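Local coordinates for cytochrome c, mono-and diheme variant (Methylophaga aminisulfidivorans MP, PDB 7C90), which probably transfers electrons through its covalently bound heme c as part of a bacterial methanol oxidation system, at residues 62-71 against 141-152. Sequence-based numbering, arbitrary orientation.
Sequences FLNTGENLYN and KDEILHIMAWVR
Y70 lies along helix 141-153, its ring meeting H146 obliquely with centroids 4.0 Å apart. The two planes are inclined at 32°. Its OH donates to D142 OD1, at a modelled separation (2.4 Å) that is doubtfully short; the carboxylate is turned steeply out of the ring plane. L145 CB borders the same ring edge, and Y70 CB packs on A149 CB at 3.7 Å. Beside this, N68 ND2 donates a nearly straight hydrogen bond to L145 O (2.9 Å, 165°), a carbonyl already bound by A149 N. With chi1 at -176° the N68 amide reaches over to the helix, while its OD1 turns back to accept from Y70 N, an Asx turn. Replacing N68 with alanine removes both bonds; L145 O would probably lose its side-chain donor and the turn leading into Y70 be freer to shift. The contact packs the end of helix 57-65 and the chain after it against helix 141-153, probably the C-terminal helix of the class I cytochrome c core, whose I147 touches heme c. L145 CD2 lies over one F62 ring face, 4.0 Å from its centroid. H146 ND1 hydrogen-bonds D142 O, limiting rotation of the imidazole over Y70. D117 holds both N71 ND2 and R152.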
loop_
_atom_site.group_PDB
_atom_site.type_symbol
_atom_site.label_atom_id
_atom_site.label_comp_id
_atom_site.label_asym_id
_atom_site.label_seq_id
_atom_site.Cartn_x
_atom_site.Cartn_y
_atom_site.Cartn_z
ATOM N N PHE A 62 31.416 -7.792 2.485
ATOM C CA PHE A 62 30.279 -7.140 3.168
ATOM C C PHE A 62 30.054 -7.834 4.506
ATOM O O PHE A 62 29.891 -7.109 5.511
ATOM C CB PHE A 62 29.010 -7.108 2.315
ATOM C CG PHE A 62 27.854 -6.472 3.047
ATOM C CD1 PHE A 62 27.777 -5.095 3.162
ATOM C CD2 PHE A 62 26.918 -7.242 3.708
ATOM C CE1 PHE A 62 26.736 -4.495 3.853
ATOM C CE2 PHE A 62 25.889 -6.641 4.428
ATOM C CZ PHE A 62 25.800 -5.269 4.492
ATOM N N LEU A 63 30.056 -9.169 4.526
ATOM C CA LEU A 63 29.764 -9.942 5.761
ATOM C C LEU A 63 30.815 -9.610 6.827
ATOM O O LEU A 63 30.461 -9.688 8.019
ATOM C CB LEU A 63 29.712 -11.449 5.479
ATOM C CG LEU A 63 28.599 -11.901 4.535
ATOM C CD1 LEU A 63 28.541 -13.414 4.452
ATOM C CD2 LEU A 63 27.270 -11.323 4.966
ATOM N N ASN A 64 32.021 -9.204 6.419
ATOM C CA ASN A 64 33.161 -8.932 7.339
ATOM C C ASN A 64 33.180 -7.475 7.799
ATOM O O ASN A 64 33.679 -7.247 8.894
ATOM C CB ASN A 64 34.509 -9.257 6.690
ATOM C CG ASN A 64 34.762 -10.747 6.602
ATOM O OD1 ASN A 64 34.548 -11.477 7.571
ATOM N ND2 ASN A 64 35.214 -11.207 5.444
ATOM N N THR A 65 32.738 -6.526 6.964
ATOM C CA THR A 65 33.023 -5.077 7.155
ATOM C C THR A 65 31.765 -4.213 7.099
ATOM O O THR A 65 31.860 -3.028 7.486
ATOM C CB THR A 65 33.985 -4.542 6.085
ATOM O OG1 THR A 65 33.318 -4.547 4.813
ATOM C CG2 THR A 65 35.268 -5.343 6.023
ATOM N N GLY A 66 30.660 -4.722 6.557
ATOM C CA GLY A 66 29.452 -3.909 6.353
ATOM C C GLY A 66 29.663 -2.846 5.285
ATOM O O GLY A 66 28.853 -1.922 5.248
ATOM N N GLU A 67 30.704 -2.981 4.454
ATOM C CA GLU A 67 31.003 -2.082 3.312
ATOM C C GLU A 67 30.556 -2.766 2.014
ATOM O O GLU A 67 30.824 -3.963 1.856
ATOM C CB GLU A 67 32.487 -1.735 3.229
ATOM C CG GLU A 67 32.806 -0.797 2.065
ATOM C CD GLU A 67 34.250 -0.324 1.948
ATOM O OE1 GLU A 67 35.166 -1.126 2.254
ATOM O OE2 GLU A 67 34.453 0.851 1.549
ATOM N N ASN A 68 29.910 -2.014 1.114
ATOM C CA ASN A 68 29.392 -2.523 -0.185
ATOM C C ASN A 68 30.360 -2.119 -1.303
ATOM O O ASN A 68 30.308 -0.965 -1.693
ATOM C CB ASN A 68 27.974 -2.010 -0.460
ATOM C CG ASN A 68 27.410 -2.595 -1.738
ATOM O OD1 ASN A 68 28.101 -3.356 -2.421
ATOM N ND2 ASN A 68 26.164 -2.273 -2.048
ATOM N N LEU A 69 31.233 -3.032 -1.752
ATOM C CA LEU A 69 32.252 -2.765 -2.792
ATOM C C LEU A 69 31.571 -2.306 -4.072
ATOM O O LEU A 69 32.268 -1.708 -4.885
ATOM C CB LEU A 69 33.047 -4.034 -3.115
ATOM C CG LEU A 69 34.041 -4.498 -2.062
ATOM C CD1 LEU A 69 34.893 -5.631 -2.615
ATOM C CD2 LEU A 69 34.889 -3.338 -1.558
ATOM N N TYR A 70 30.299 -2.643 -4.297
ATOM C CA TYR A 70 29.653 -2.321 -5.596
ATOM C C TYR A 70 29.275 -0.843 -5.669
ATOM O O TYR A 70 28.946 -0.457 -6.786
ATOM C CB TYR A 70 28.434 -3.190 -5.907
ATOM C CG TYR A 70 28.706 -4.657 -6.121
ATOM C CD1 TYR A 70 29.765 -5.121 -6.905
ATOM C CD2 TYR A 70 27.874 -5.595 -5.543
ATOM C CE1 TYR A 70 29.978 -6.481 -7.098
ATOM C CE2 TYR A 70 28.058 -6.951 -5.734
ATOM C CZ TYR A 70 29.111 -7.399 -6.518
ATOM O OH TYR A 70 29.259 -8.746 -6.676
ATOM N N ASN A 71 29.352 -0.054 -4.583
ATOM C CA ASN A 71 28.970 1.380 -4.622
ATOM C C ASN A 71 29.734 2.148 -5.716
ATOM O O ASN A 71 29.199 3.180 -6.172
ATOM C CB ASN A 71 29.124 2.068 -3.261
ATOM C CG ASN A 71 28.050 1.629 -2.288
ATOM O OD1 ASN A 71 27.034 1.073 -2.709
ATOM N ND2 ASN A 71 28.273 1.845 -0.999
ATOM N N LYS A 141 22.369 -12.655 -1.710
ATOM C CA LYS A 141 23.084 -11.566 -1.004
ATOM C C LYS A 141 23.817 -10.698 -2.031
ATOM O O LYS A 141 23.737 -9.478 -1.916
ATOM C CB LYS A 141 24.007 -12.156 0.050
ATOM C CG LYS A 141 23.265 -12.694 1.267
ATOM C CD LYS A 141 24.186 -12.956 2.434
ATOM C CE LYS A 141 24.808 -14.331 2.370
ATOM N NZ LYS A 141 23.779 -15.383 2.584
ATOM N N ASP A 142 24.402 -11.300 -3.066
ATOM C CA ASP A 142 25.118 -10.539 -4.118
ATOM C C ASP A 142 24.126 -9.651 -4.863
ATOM O O ASP A 142 24.488 -8.513 -5.186
ATOM C CB ASP A 142 25.840 -11.464 -5.101
ATOM C CG ASP A 142 26.850 -10.706 -5.944
ATOM O OD1 ASP A 142 27.825 -10.204 -5.346
ATOM O OD2 ASP A 142 26.624 -10.577 -7.180
ATOM N N GLU A 143 22.913 -10.154 -5.126
ATOM C CA GLU A 143 21.870 -9.380 -5.835
ATOM C C GLU A 143 21.413 -8.210 -4.964
ATOM O O GLU A 143 21.240 -7.110 -5.477
ATOM C CB GLU A 143 20.711 -10.282 -6.230
ATOM C CG GLU A 143 21.049 -11.230 -7.357
ATOM C CD GLU A 143 19.939 -12.236 -7.644
ATOM O OE1 GLU A 143 19.265 -12.736 -6.672
ATOM O OE2 GLU A 143 19.732 -12.513 -8.838
ATOM N N ILE A 144 21.275 -8.421 -3.667
ATOM C CA ILE A 144 20.899 -7.325 -2.728
ATOM C C ILE A 144 21.973 -6.233 -2.775
ATOM O O ILE A 144 21.609 -5.049 -2.871
ATOM C CB ILE A 144 20.648 -7.892 -1.322
ATOM C CG1 ILE A 144 19.365 -8.733 -1.308
ATOM C CG2 ILE A 144 20.594 -6.786 -0.268
ATOM C CD1 ILE A 144 19.201 -9.575 -0.050
ATOM N N LEU A 145 23.251 -6.591 -2.765
ATOM C CA LEU A 145 24.338 -5.571 -2.791
ATOM C C LEU A 145 24.318 -4.812 -4.131
ATOM O O LEU A 145 24.590 -3.625 -4.140
ATOM C CB LEU A 145 25.690 -6.249 -2.560
ATOM C CG LEU A 145 25.851 -6.923 -1.207
ATOM C CD1 LEU A 145 27.167 -7.683 -1.137
ATOM C CD2 LEU A 145 25.780 -5.885 -0.112
ATOM N N HIS A 146 24.010 -5.473 -5.237
ATOM C CA HIS A 146 23.823 -4.808 -6.556
ATOM C C HIS A 146 22.714 -3.763 -6.454
ATOM O O HIS A 146 22.909 -2.584 -6.862
ATOM C CB HIS A 146 23.524 -5.855 -7.628
ATOM C CG HIS A 146 24.752 -6.517 -8.145
ATOM N ND1 HIS A 146 25.238 -7.675 -7.640
ATOM C CD2 HIS A 146 25.589 -6.159 -9.134
ATOM C CE1 HIS A 146 26.301 -8.048 -8.327
ATOM N NE2 HIS A 146 26.550 -7.120 -9.242
ATOM N N ILE A 147 21.572 -4.170 -5.910
ATOM C CA ILE A 147 20.395 -3.263 -5.775
ATOM C C ILE A 147 20.804 -2.104 -4.888
ATOM O O ILE A 147 20.404 -0.971 -5.159
ATOM C CB ILE A 147 19.167 -4.024 -5.231
ATOM C CG1 ILE A 147 18.658 -5.048 -6.253
ATOM C CG2 ILE A 147 18.082 -3.042 -4.806
ATOM C CD1 ILE A 147 17.510 -5.913 -5.753
ATOM N N MET A 148 21.501 -2.400 -3.794
ATOM C CA MET A 148 21.947 -1.344 -2.851
ATOM C C MET A 148 22.872 -0.347 -3.565
ATOM O O MET A 148 22.638 0.877 -3.413
ATOM C CB MET A 148 22.644 -1.937 -1.641
ATOM C CG MET A 148 21.640 -2.548 -0.674
ATOM S SD MET A 148 22.459 -3.638 0.517
ATOM C CE MET A 148 23.658 -2.564 1.284
ATOM N N ALA A 149 23.862 -0.808 -4.322
ATOM C CA ALA A 149 24.754 0.134 -5.060
ATOM C C ALA A 149 23.894 1.045 -5.949
ATOM O O ALA A 149 24.111 2.270 -5.933
ATOM C CB ALA A 149 25.793 -0.594 -5.870
ATOM N N TRP A 150 22.898 0.501 -6.651
ATOM C CA TRP A 150 22.041 1.314 -7.563
ATOM C C TRP A 150 21.247 2.331 -6.747
ATOM O O TRP A 150 21.144 3.480 -7.165
ATOM C CB TRP A 150 21.140 0.430 -8.456
ATOM C CG TRP A 150 20.317 1.292 -9.349
ATOM C CD1 TRP A 150 20.704 1.884 -10.516
ATOM C CD2 TRP A 150 19.011 1.800 -9.050
ATOM N NE1 TRP A 150 19.709 2.689 -10.981
ATOM C CE2 TRP A 150 18.668 2.679 -10.101
ATOM C CE3 TRP A 150 18.113 1.610 -7.993
ATOM C CZ2 TRP A 150 17.441 3.339 -10.145
ATOM C CZ3 TRP A 150 16.917 2.291 -8.022
ATOM C CH2 TRP A 150 16.580 3.135 -9.088
ATOM N N VAL A 151 20.666 1.930 -5.614
ATOM C CA VAL A 151 19.869 2.842 -4.753
ATOM C C VAL A 151 20.770 4.001 -4.307
ATOM O O VAL A 151 20.268 5.177 -4.273
ATOM C CB VAL A 151 19.225 2.090 -3.562
ATOM C CG1 VAL A 151 18.633 3.044 -2.547
ATOM C CG2 VAL A 151 18.145 1.099 -4.010
ATOM N N ARG A 152 22.037 3.724 -3.953
ATOM C CA ARG A 152 22.947 4.816 -3.513
ATOM C C ARG A 152 23.275 5.724 -4.713
ATOM O O ARG A 152 23.331 6.898 -4.501
ATOM C CB ARG A 152 24.214 4.268 -2.867
ATOM C CG ARG A 152 23.954 3.462 -1.612
ATOM C CD ARG A 152 23.108 4.174 -0.572
ATOM N NE ARG A 152 23.305 3.471 0.683
ATOM C CZ ARG A 152 22.560 3.590 1.773
ATOM N NH1 ARG A 152 21.516 4.396 1.795
ATOM N NH2 ARG A 152 22.849 2.853 2.827
HETATM O O HOH W 1 26.722 3.902 -5.598
#